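Local coordinates for protein dTDP-4-dehydrorhamnose 3,5-epimerase (PDB 2B9U) that probably catalyses the 3,5-epimerization of dTDP-4-dehydro-6-deoxyglucose to dTDP-4-dehydro-beta-L-rhamnose, a step of dTDP-L-rhamnose biosynthesis, at residues F3-L8 with I13-K18; L28-S33 with I72-K77; M39-V44 with M109-P114. All blocks are in the same frame, centred on the assembly; numbering follows the deposited sequence.

The three contacts lie 11 to 12 Å apart, centre to centre, in one part of the jelly-roll subunit. Contact 1 is a partly buried hairpin, held by backbone hydrogen bonds and a salt bridge, with an apolar cluster on one face. Contacts 2 and 3 are buried and wholly apolar across their segments. In each, an aliphatic side chain lies over the face of an aromatic ring. Strand 109-112 ties the set together: it bonds through its backbone to strand 12-22 of contact 1 and to strand 70-75 of contact 2, and supplies the tryptophan of contact 3. Contacts 2 and 3 also touch the second subunit, whereas contact 1 stays within its own chain.

Contact 1. Residues F3-L8 with I13-K18; sequences FEFENL and ILIKPK
Glu4 and Glu6 pair with Lys16 and Leu14 as the hydrogen-bonded pairs of an antiparallel beta hairpin. Glu4 N gives its hydrogen to Lys16 O at 2.9 Å, and Lys16 N returns a bond to Glu4 O. Glu6 N and Leu14 O make the next bond, nearly straight at 169°. Leu14 N and Glu6 O answer it at 2.8 Å. The N-H and C=O of all four residues are thus satisfied within the hairpin. The CA of Phe5 also sends a C-H toward Leu14 O, so that this carbonyl has a second, weaker partner.

Polar side chains meet on the face that carries Glu4, Glu6, Leu14 and Lys16. Lys16 NZ forms a salt bridge with Glu6 OE2 at 2.8 Å. It comes from above the carboxylate plane, 49° out of it. The lysine chain bends at chi3 (130°), and CE also packs close to OE2. Glu4 OE1 is near Lys16 NZ but 4.4 Å away, beyond a salt bridge.

On the other face the side chains that meet, Phe3, Phe5, Ile13 and Ile15, are apolar. Ile15 reaches two rings with different branches: CG2 meets Phe3 CD1 at 3.6 Å, while CG1 touches Phe5 CD2 at 3.6 Å. Ile13 CG2 lies at the edge of the Phe5 ring.

Around the hairpin, strand 12-22 is flanked on its other side by strand 109-112, with backbone bonds between Ile13 and Trp111 and between Ile15 and Met109. Helix 33-37 packs on the apolar face, where Phe36 meets Phe3 edge-to-face.

Contact 2. Residues L28-S33 with I72-K77; sequences LEVFKS and IIFVPK
Leu28 begins the contact with a light touch, its CD1 lying 4.5 Å from CZ of the Phe74 ring. The two strands run nearly antiparallel, at 166°, but their axes stay 9.7 Å apart. Side chains alone bridge that gap.

Glu29 points away from strand 70-75. Its carboxylate forms a salt bridge with Lys32 NZ, 3.3 Å from OE1, whose hydrogen bonds are weak. OE2 also has a weak hydrogen bond to Gln46 of the second subunit.

Val30 carries the contact. Its CG1 sits over the centre of the Phe74 ring in a CH-pi contact, 3.8 Å from the centroid and only 9° off the ring normal. CG2 lies nearer the far rim, 3.9 Å from Phe74 CZ. Valine and phenylalanine face each other across the gap. Phe74 has CG anti to its backbone N (chi1 173°), which carries the ring across toward Val30. Pro76 N lies over the opposite face, so the ring is held between the valine and its own chain where that turns a corner.

Phe31 follows, with CD1 4.4 Å from CD1 of Ile72. Its ring also meets Phe36 edge-to-face. Lys32 then takes the N-cap position of helix 33-37.

Leu28, Glu29, Phe31 and Lys32 also pair in an antiparallel ladder with a strand of the second subunit, which continues the sheet across the dimer. The contact with strand 70-75 is apolar. Between the two segments it rests on side-chain packing and one CH-pi contact, and Met109 of strand 109-112 packs against Val30, Ile72 and Phe74.

Contact 3. Residues M39-V44 with M109-P114; sequences MRIPNV and MLWIPP
The loop that follows helix 33-37 packs on the face of strand 109-112 that is turned away from strand 79-86. Strand 109-112 belongs to the larger jelly-roll sheet. Arg40, with positive phi, is the C-prime residue of the Schellman motif that ends this helix: Ile41 N bonds to Phe36 O and Arg40 N to Thr37 O. Directly after this turn, Ile41 points toward Trp111.

Ile41 lies along one face of the indole. Its CG1 is 3.7 Å from the centroid of the five-membered ring and 4° off the normal, a CH-pi contact. CD1 extends toward the root of the side chain and meets Trp111 CG at 3.6 Å. CG2 goes the other way and covers the six-membered ring, 3.7 Å from CE3. These two branches spread over both rings because CG1 is anti to the carbonyl carbon (chi1 -54°) and CG2 anti to the backbone N. The isoleucine and the indole run alongside one another, pointing opposite ways.

Pro42 adds a smaller touch, its CD lying 3.7 Å from Trp111 CH2 at the end of the indole. Pro113 N lies over the opposite face, toward the rim, so Trp111 is held between the loop and its own chain.

Ile72 packs on both Ile41 and Trp111, and His134 on both Pro42 and Trp111. Beyond Pro42, Val44 packs on Phe31 of the second subunit.

Across the two segments the contact is wholly apolar. An aliphatic chain laid flat on an electron-rich indole gains dispersion and CH-pi energy, and this joins the irregular loop to the sheet without any backbone pairing between them.

Contact 1. Residues F3-L8 with I13-K18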
loop_
_atom_site.group_PDB
_atom_site.type_symbol
_atom_site.label_atom_id
_atom_site.label_comp_id
_atom_site.label_asym_id
_atom_site.label_seq_id
_atom_site.Cartn_x
_atom_site.Cartn_y
_atom_site.Cartn_z
ATOM N N PHE A 3 -16.117 4.225 1.689
ATOM C CA PHE A 3 -15.920 3.040 2.516
ATOM C C PHE A 3 -17.171 2.705 3.338
ATOM O O PHE A 3 -17.973 3.583 3.661
ATOM C CB PHE A 3 -14.736 3.231 3.471
ATOM C CG PHE A 3 -13.461 3.658 2.796
ATOM C CD1 PHE A 3 -12.575 2.706 2.284
ATOM C CD2 PHE A 3 -13.142 5.009 2.678
ATOM C CE1 PHE A 3 -11.397 3.083 1.666
ATOM C CE2 PHE A 3 -11.945 5.409 2.050
ATOM C CZ PHE A 3 -11.067 4.438 1.546
ATOM N N GLU A 4 -17.307 1.422 3.675
ATOM C CA GLU A 4 -18.219 0.963 4.706
ATOM C C GLU A 4 -17.416 0.310 5.820
ATOM O O GLU A 4 -16.520 -0.476 5.554
ATOM C CB GLU A 4 -19.234 -0.020 4.128
ATOM C CG GLU A 4 -20.264 0.668 3.245
ATOM C CD GLU A 4 -21.542 -0.138 3.066
ATOM O OE1 GLU A 4 -21.546 -1.366 3.321
ATOM O OE2 GLU A 4 -22.553 0.477 2.656
ATOM N N PHE A 5 -17.751 0.654 7.064
ATOM C CA PHE A 5 -17.062 0.157 8.251
ATOM C C PHE A 5 -17.978 -0.740 9.085
ATOM O O PHE A 5 -19.104 -0.356 9.400
ATOM C CB PHE A 5 -16.575 1.334 9.101
ATOM C CG PHE A 5 -15.659 2.286 8.365
ATOM C CD1 PHE A 5 -16.180 3.340 7.616
ATOM C CD2 PHE A 5 -14.272 2.133 8.431
ATOM C CE1 PHE A 5 -15.337 4.225 6.935
ATOM C CE2 PHE A 5 -13.416 3.025 7.766
ATOM C CZ PHE A 5 -13.957 4.064 7.005
ATOM N N GLU A 6 -17.488 -1.938 9.419
ATOM C CA GLU A 6 -18.197 -2.877 10.284
ATOM C C GLU A 6 -17.387 -3.230 11.529
ATOM O O GLU A 6 -16.247 -3.689 11.425
ATOM C CB GLU A 6 -18.561 -4.159 9.527
ATOM C CG GLU A 6 -19.022 -3.899 8.096
ATOM C CD GLU A 6 -19.736 -5.074 7.441
ATOM O OE1 GLU A 6 -19.477 -6.237 7.818
ATOM O OE2 GLU A 6 -20.555 -4.811 6.523
ATOM N N ASN A 7 -17.997 -3.021 12.702
ATOM C CA ASN A 7 -17.421 -3.418 13.984
ATOM C C ASN A 7 -17.432 -4.922 14.135
ATOM O O ASN A 7 -18.498 -5.536 14.143
ATOM C CB ASN A 7 -18.221 -2.841 15.161
ATOM C CG ASN A 7 -18.259 -1.331 15.172
ATOM O OD1 ASN A 7 -17.957 -0.673 14.169
ATOM N ND2 ASN A 7 -18.653 -0.763 16.318
ATOM N N LEU A 8 -16.258 -5.514 14.311
ATOM C CA LEU A 8 -16.168 -6.958 14.530
ATOM C C LEU A 8 -15.989 -7.334 16.006
ATOM O O LEU A 8 -15.841 -8.508 16.347
ATOM C CB LEU A 8 -15.072 -7.580 13.652
ATOM C CG LEU A 8 -15.104 -7.324 12.129
ATOM C CD1 LEU A 8 -14.081 -8.200 11.455
ATOM C CD2 LEU A 8 -16.480 -7.549 11.465
ATOM N N ILE A 13 -12.130 -3.538 13.224
ATOM C CA ILE A 13 -13.035 -2.973 12.247
ATOM C C ILE A 13 -12.739 -3.546 10.866
ATOM O O ILE A 13 -11.581 -3.614 10.448
ATOM C CB ILE A 13 -12.954 -1.418 12.199
ATOM C CG1 ILE A 13 -13.320 -0.808 13.568
ATOM C CG2 ILE A 13 -13.890 -0.876 11.129
ATOM C CD1 ILE A 13 -13.344 0.706 13.616
ATOM N N LEU A 14 -13.790 -3.977 10.173
ATOM C CA LEU A 14 -13.652 -4.401 8.782
ATOM C C LEU A 14 -13.993 -3.223 7.886
ATOM O O LEU A 14 -15.035 -2.581 8.071
ATOM C CB LEU A 14 -14.556 -5.610 8.464
ATOM C CG LEU A 14 -14.347 -6.144 7.041
ATOM C CD1 LEU A 14 -13.532 -7.432 7.057
ATOM C CD2 LEU A 14 -15.678 -6.319 6.337
ATOM N N ILE A 15 -13.103 -2.924 6.939
ATOM C CA ILE A 15 -13.301 -1.823 5.996
ATOM C C ILE A 15 -13.571 -2.364 4.597
ATOM O O ILE A 15 -12.842 -3.236 4.097
ATOM C CB ILE A 15 -12.106 -0.816 5.979
ATOM C CG1 ILE A 15 -11.832 -0.279 7.372
ATOM C CG2 ILE A 15 -12.397 0.397 5.081
ATOM C CD1 ILE A 15 -10.599 -0.837 7.989
ATOM N N LYS A 16 -14.607 -1.826 3.957
ATOM C CA LYS A 16 -15.019 -2.308 2.646
ATOM C C LYS A 16 -14.954 -1.157 1.671
ATOM O O LYS A 16 -15.726 -0.209 1.805
ATOM C CB LYS A 16 -16.449 -2.833 2.692
ATOM C CG LYS A 16 -16.721 -3.879 3.738
ATOM C CD LYS A 16 -18.221 -3.981 3.968
ATOM C CE LYS A 16 -18.687 -5.418 3.895
ATOM N NZ LYS A 16 -20.191 -5.519 3.796
ATOM N N PRO A 17 -14.012 -1.218 0.705
ATOM C CA PRO A 17 -13.843 -0.118 -0.247
ATOM C C PRO A 17 -14.755 -0.236 -1.462
ATOM O O PRO A 17 -15.377 -1.267 -1.670
ATOM C CB PRO A 17 -12.359 -0.230 -0.646
ATOM C CG PRO A 17 -12.033 -1.707 -0.523
ATOM C CD PRO A 17 -13.043 -2.309 0.474
ATOM N N LYS A 18 -14.824 0.807 -2.276
ATOM C CA LYS A 18 -15.599 0.726 -3.502
ATOM C C LYS A 18 -14.691 0.485 -4.687
ATOM O O LYS A 18 -13.743 1.230 -4.903
ATOM C CB LYS A 18 -16.422 1.992 -3.722
ATOM C CG LYS A 18 -17.819 1.889 -3.150
ATOM C CD LYS A 18 -18.771 2.775 -3.968
ATOM C CE LYS A 18 -20.130 2.798 -3.338
ATOM N NZ LYS A 18 -20.107 3.542 -2.054
#

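Contact 2. Residues L28-S33 with I72-K77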
loop_
_atom_site.group_PDB
_atom_site.type_symbol
_atom_site.label_atom_id
_atom_site.label_comp_id
_atom_site.label_asym_id
_atom_site.label_seq_id
_atom_site.Cartn_x
_atom_site.Cartn_y
_atom_site.Cartn_z
ATOM N N LEU A 28 -9.599 1.328 -7.142
ATOM C CA LEU A 28 -10.159 1.641 -5.842
ATOM C C LEU A 28 -9.261 2.533 -5.019
ATOM O O LEU A 28 -8.018 2.446 -5.093
ATOM C CB LEU A 28 -10.438 0.369 -5.022
ATOM C CG LEU A 28 -9.289 -0.571 -4.661
ATOM C CD1 LEU A 28 -9.567 -1.137 -3.292
ATOM C CD2 LEU A 28 -9.136 -1.712 -5.704
ATOM N N GLU A 29 -9.915 3.352 -4.200
ATOM C CA GLU A 29 -9.267 4.002 -3.075
ATOM C C GLU A 29 -9.205 2.996 -1.935
ATOM O O GLU A 29 -10.235 2.490 -1.472
ATOM C CB GLU A 29 -10.013 5.290 -2.673
ATOM C CG GLU A 29 -10.130 6.265 -3.830
ATOM C CD GLU A 29 -10.925 7.538 -3.520
ATOM O OE1 GLU A 29 -11.989 7.461 -2.872
ATOM O OE2 GLU A 29 -10.477 8.622 -3.944
ATOM N N VAL A 30 -7.986 2.714 -1.485
ATOM C CA VAL A 30 -7.759 1.752 -0.437
ATOM C C VAL A 30 -7.906 2.413 0.954
ATOM O O VAL A 30 -8.577 1.880 1.819
ATOM C CB VAL A 30 -6.386 1.048 -0.609
ATOM C CG1 VAL A 30 -6.132 0.030 0.501
ATOM C CG2 VAL A 30 -6.287 0.400 -2.006
ATOM N N PHE A 31 -7.285 3.576 1.136
ATOM C CA PHE A 31 -7.280 4.277 2.400
ATOM C C PHE A 31 -7.330 5.773 2.116
ATOM O O PHE A 31 -6.712 6.236 1.156
ATOM C CB PHE A 31 -6.012 3.894 3.188
ATOM C CG PHE A 31 -5.543 4.947 4.137
ATOM C CD1 PHE A 31 -6.098 5.052 5.399
ATOM C CD2 PHE A 31 -4.546 5.839 3.770
ATOM C CE1 PHE A 31 -5.673 6.020 6.283
ATOM C CE2 PHE A 31 -4.105 6.802 4.650
ATOM C CZ PHE A 31 -4.679 6.904 5.908
ATOM N N LYS A 32 -8.091 6.514 2.933
ATOM C CA LYS A 32 -8.141 7.991 2.870
ATOM C C LYS A 32 -8.163 8.572 4.271
ATOM O O LYS A 32 -9.038 8.241 5.079
ATOM C CB LYS A 32 -9.372 8.511 2.120
ATOM C CG LYS A 32 -9.475 8.114 0.662
ATOM C CD LYS A 32 -10.779 8.591 0.052
ATOM C CE LYS A 32 -10.737 10.048 -0.343
ATOM N NZ LYS A 32 -11.871 10.343 -1.279
ATOM N N SER A 33 -7.199 9.446 4.542
ATOM C CA SER A 33 -6.963 9.980 5.884
ATOM C C SER A 33 -8.248 10.481 6.567
ATOM O O SER A 33 -8.537 10.104 7.698
ATOM C CB SER A 33 -5.921 11.102 5.826
ATOM O OG SER A 33 -5.784 11.726 7.089
ATOM N N ILE A 72 -3.554 -1.943 9.511
ATOM C CA ILE A 72 -4.586 -2.127 8.500
ATOM C C ILE A 72 -4.032 -3.133 7.506
ATOM O O ILE A 72 -3.009 -2.886 6.861
ATOM C CB ILE A 72 -4.941 -0.811 7.752
ATOM C CG1 ILE A 72 -5.152 0.344 8.734
ATOM C CG2 ILE A 72 -6.166 -1.022 6.872
ATOM C CD1 ILE A 72 -5.212 1.715 8.051
ATOM N N ILE A 73 -4.704 -4.281 7.416
ATOM C CA ILE A 73 -4.249 -5.391 6.608
ATOM C C ILE A 73 -5.062 -5.442 5.316
ATOM O O ILE A 73 -6.294 -5.408 5.345
ATOM C CB ILE A 73 -4.415 -6.745 7.373
ATOM C CG1 ILE A 73 -3.756 -6.679 8.769
ATOM C CG2 ILE A 73 -3.936 -7.925 6.521
ATOM C CD1 ILE A 73 -2.213 -6.314 8.807
ATOM N N PHE A 74 -4.357 -5.558 4.196
ATOM C CA PHE A 74 -4.966 -5.478 2.871
ATOM C C PHE A 74 -4.301 -6.541 1.985
ATOM O O PHE A 74 -3.083 -6.766 2.073
ATOM C CB PHE A 74 -4.826 -4.031 2.336
ATOM C CG PHE A 74 -5.274 -3.839 0.902
ATOM C CD1 PHE A 74 -6.584 -4.115 0.512
ATOM C CD2 PHE A 74 -4.378 -3.358 -0.053
ATOM C CE1 PHE A 74 -6.996 -3.922 -0.814
ATOM C CE2 PHE A 74 -4.783 -3.166 -1.378
ATOM C CZ PHE A 74 -6.090 -3.458 -1.762
ATOM N N VAL A 75 -5.115 -7.226 1.186
ATOM C CA VAL A 75 -4.684 -8.345 0.335
ATOM C C VAL A 75 -4.995 -8.098 -1.148
ATOM O O VAL A 75 -6.048 -8.524 -1.650
ATOM C CB VAL A 75 -5.302 -9.700 0.816
ATOM C CG1 VAL A 75 -4.734 -10.883 0.011
ATOM C CG2 VAL A 75 -5.044 -9.887 2.327
ATOM N N PRO A 76 -4.107 -7.366 -1.846
ATOM C CA PRO A 76 -4.281 -7.139 -3.290
ATOM C C PRO A 76 -4.137 -8.380 -4.192
ATOM O O PRO A 76 -4.604 -8.340 -5.331
ATOM C CB PRO A 76 -3.208 -6.077 -3.623
ATOM C CG PRO A 76 -2.215 -6.205 -2.537
ATOM C CD PRO A 76 -2.942 -6.632 -1.313
ATOM N N LYS A 77 -3.484 -9.444 -3.717
ATOM C CA LYS A 77 -3.412 -10.702 -4.473
ATOM C C LYS A 77 -3.518 -11.903 -3.530
ATOM O O LYS A 77 -2.905 -11.913 -2.489
ATOM C CB LYS A 77 -2.131 -10.780 -5.314
ATOM C CG LYS A 77 -2.053 -11.985 -6.285
ATOM C CD LYS A 77 -0.827 -11.876 -7.201
ATOM C CE LYS A 77 -0.960 -12.768 -8.465
ATOM N NZ LYS A 77 -0.944 -14.236 -8.113
#

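Contact 3. Residues M39-V44 with M109-P114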
loop_
_atom_site.group_PDB
_atom_site.type_symbol
_atom_site.label_atom_id
_atom_site.label_comp_id
_atom_site.label_asym_id
_atom_site.label_seq_id
_atom_site.Cartn_x
_atom_site.Cartn_y
_atom_site.Cartn_z
ATOM N N MET A 39 -13.266 7.523 11.823
ATOM C CA MET A 39 -13.490 6.217 12.427
ATOM C C MET A 39 -12.461 5.901 13.504
ATOM O O MET A 39 -12.401 4.781 13.994
ATOM C CB MET A 39 -13.533 5.129 11.347
ATOM C CG MET A 39 -14.702 5.295 10.383
ATOM S SD MET A 39 -16.304 5.222 11.233
ATOM C CE MET A 39 -17.414 5.732 9.907
ATOM N N ARG A 40 -11.673 6.914 13.873
ATOM C CA ARG A 40 -10.692 6.840 14.964
ATOM C C ARG A 40 -9.417 6.053 14.607
ATOM O O ARG A 40 -8.660 5.642 15.494
ATOM C CB ARG A 40 -11.342 6.322 16.262
ATOM C CG ARG A 40 -12.211 7.370 16.986
ATOM C CD ARG A 40 -13.439 6.751 17.680
ATOM N NE ARG A 40 -14.622 6.886 16.829
ATOM C CZ ARG A 40 -15.150 5.926 16.071
ATOM N NH1 ARG A 40 -14.640 4.692 16.056
ATOM N NH2 ARG A 40 -16.206 6.210 15.319
ATOM N N ILE A 41 -9.174 5.871 13.309
ATOM C CA ILE A 41 -7.911 5.282 12.831
ATOM C C ILE A 41 -6.915 6.418 12.543
ATOM O O ILE A 41 -7.226 7.326 11.765
ATOM C CB ILE A 41 -8.135 4.363 11.585
ATOM C CG1 ILE A 41 -9.200 3.291 11.895
ATOM C CG2 ILE A 41 -6.799 3.748 11.091
ATOM C CD1 ILE A 41 -9.680 2.480 10.690
ATOM N N PRO A 42 -5.729 6.391 13.187
ATOM C CA PRO A 42 -4.767 7.486 13.045
ATOM C C PRO A 42 -3.890 7.404 11.786
ATOM O O PRO A 42 -4.120 6.549 10.919
ATOM C CB PRO A 42 -3.905 7.339 14.300
ATOM C CG PRO A 42 -3.836 5.870 14.497
ATOM C CD PRO A 42 -5.222 5.355 14.106
ATOM N N ASN A 43 -2.898 8.295 11.690
ATOM C CA ASN A 43 -2.037 8.367 10.503
ATOM C C ASN A 43 -1.178 7.117 10.333
ATOM O O ASN A 43 -0.677 6.547 11.301
ATOM C CB ASN A 43 -1.154 9.632 10.505
ATOM C CG ASN A 43 -1.958 10.933 10.371
ATOM O OD1 ASN A 43 -1.453 12.016 10.669
ATOM N ND2 ASN A 43 -3.189 10.836 9.923
ATOM N N VAL A 44 -1.039 6.690 9.087
ATOM C CA VAL A 44 -0.114 5.626 8.729
ATOM C C VAL A 44 1.318 6.163 8.805
ATOM O O VAL A 44 1.608 7.246 8.302
ATOM C CB VAL A 44 -0.434 5.051 7.314
ATOM C CG1 VAL A 44 0.612 4.022 6.885
ATOM C CG2 VAL A 44 -1.849 4.399 7.294
ATOM N N MET A 109 -10.441 -4.982 4.155
ATOM C CA MET A 109 -9.334 -4.646 5.036
ATOM C C MET A 109 -9.787 -4.854 6.468
ATOM O O MET A 109 -10.963 -4.718 6.764
ATOM C CB MET A 109 -8.946 -3.172 4.861
ATOM C CG MET A 109 -8.157 -2.853 3.591
ATOM S SD MET A 109 -8.174 -1.084 3.254
ATOM C CE MET A 109 -9.766 -0.930 2.430
ATOM N N LEU A 110 -8.841 -5.167 7.340
ATOM C CA LEU A 110 -9.076 -5.263 8.777
ATOM C C LEU A 110 -8.200 -4.228 9.441
ATOM O O LEU A 110 -6.959 -4.235 9.249
ATOM C CB LEU A 110 -8.610 -6.615 9.303
ATOM C CG LEU A 110 -9.477 -7.678 9.957
ATOM C CD1 LEU A 110 -8.658 -8.279 11.085
ATOM C CD2 LEU A 110 -10.814 -7.149 10.468
ATOM N N TRP A 111 -8.830 -3.361 10.233
ATOM C CA TRP A 111 -8.106 -2.482 11.148
ATOM C C TRP A 111 -7.991 -3.164 12.501
ATOM O O TRP A 111 -9.002 -3.597 13.100
ATOM C CB TRP A 111 -8.778 -1.123 11.273
ATOM C CG TRP A 111 -8.480 -0.382 12.583
ATOM C CD1 TRP A 111 -9.346 -0.183 13.627
ATOM C CD2 TRP A 111 -7.243 0.252 12.966
ATOM N NE1 TRP A 111 -8.729 0.528 14.631
ATOM C CE2 TRP A 111 -7.435 0.797 14.258
ATOM C CE3 TRP A 111 -5.986 0.396 12.350
ATOM C CZ2 TRP A 111 -6.432 1.508 14.930
ATOM C CZ3 TRP A 111 -4.977 1.094 13.037
ATOM C CH2 TRP A 111 -5.211 1.638 14.309
ATOM N N ILE A 112 -6.744 -3.276 12.953
ATOM C CA ILE A 112 -6.380 -3.940 14.195
ATOM C C ILE A 112 -5.631 -2.932 15.099
ATOM O O ILE A 112 -4.441 -2.654 14.888
ATOM C CB ILE A 112 -5.469 -5.171 13.958
ATOM C CG1 ILE A 112 -6.051 -6.116 12.890
ATOM C CG2 ILE A 112 -5.187 -5.899 15.299
ATOM C CD1 ILE A 112 -5.127 -7.247 12.520
ATOM N N PRO A 113 -6.324 -2.404 16.121
ATOM C CA PRO A 113 -5.762 -1.410 17.053
ATOM C C PRO A 113 -4.663 -2.014 17.925
ATOM O O PRO A 113 -4.531 -3.230 17.962
ATOM C CB PRO A 113 -6.977 -0.997 17.905
ATOM C CG PRO A 113 -7.922 -2.122 17.811
ATOM C CD PRO A 113 -7.713 -2.770 16.461
ATOM N N PRO A 114 -3.841 -1.172 18.598
ATOM C CA PRO A 114 -2.854 -1.721 19.546
ATOM C C PRO A 114 -3.469 -2.592 20.648
ATOM O O PRO A 114 -4.618 -2.395 21.026
ATOM C CB PRO A 114 -2.226 -0.471 20.173
ATOM C CG PRO A 114 -2.433 0.610 19.192
ATOM C CD PRO A 114 -3.744 0.300 18.496
#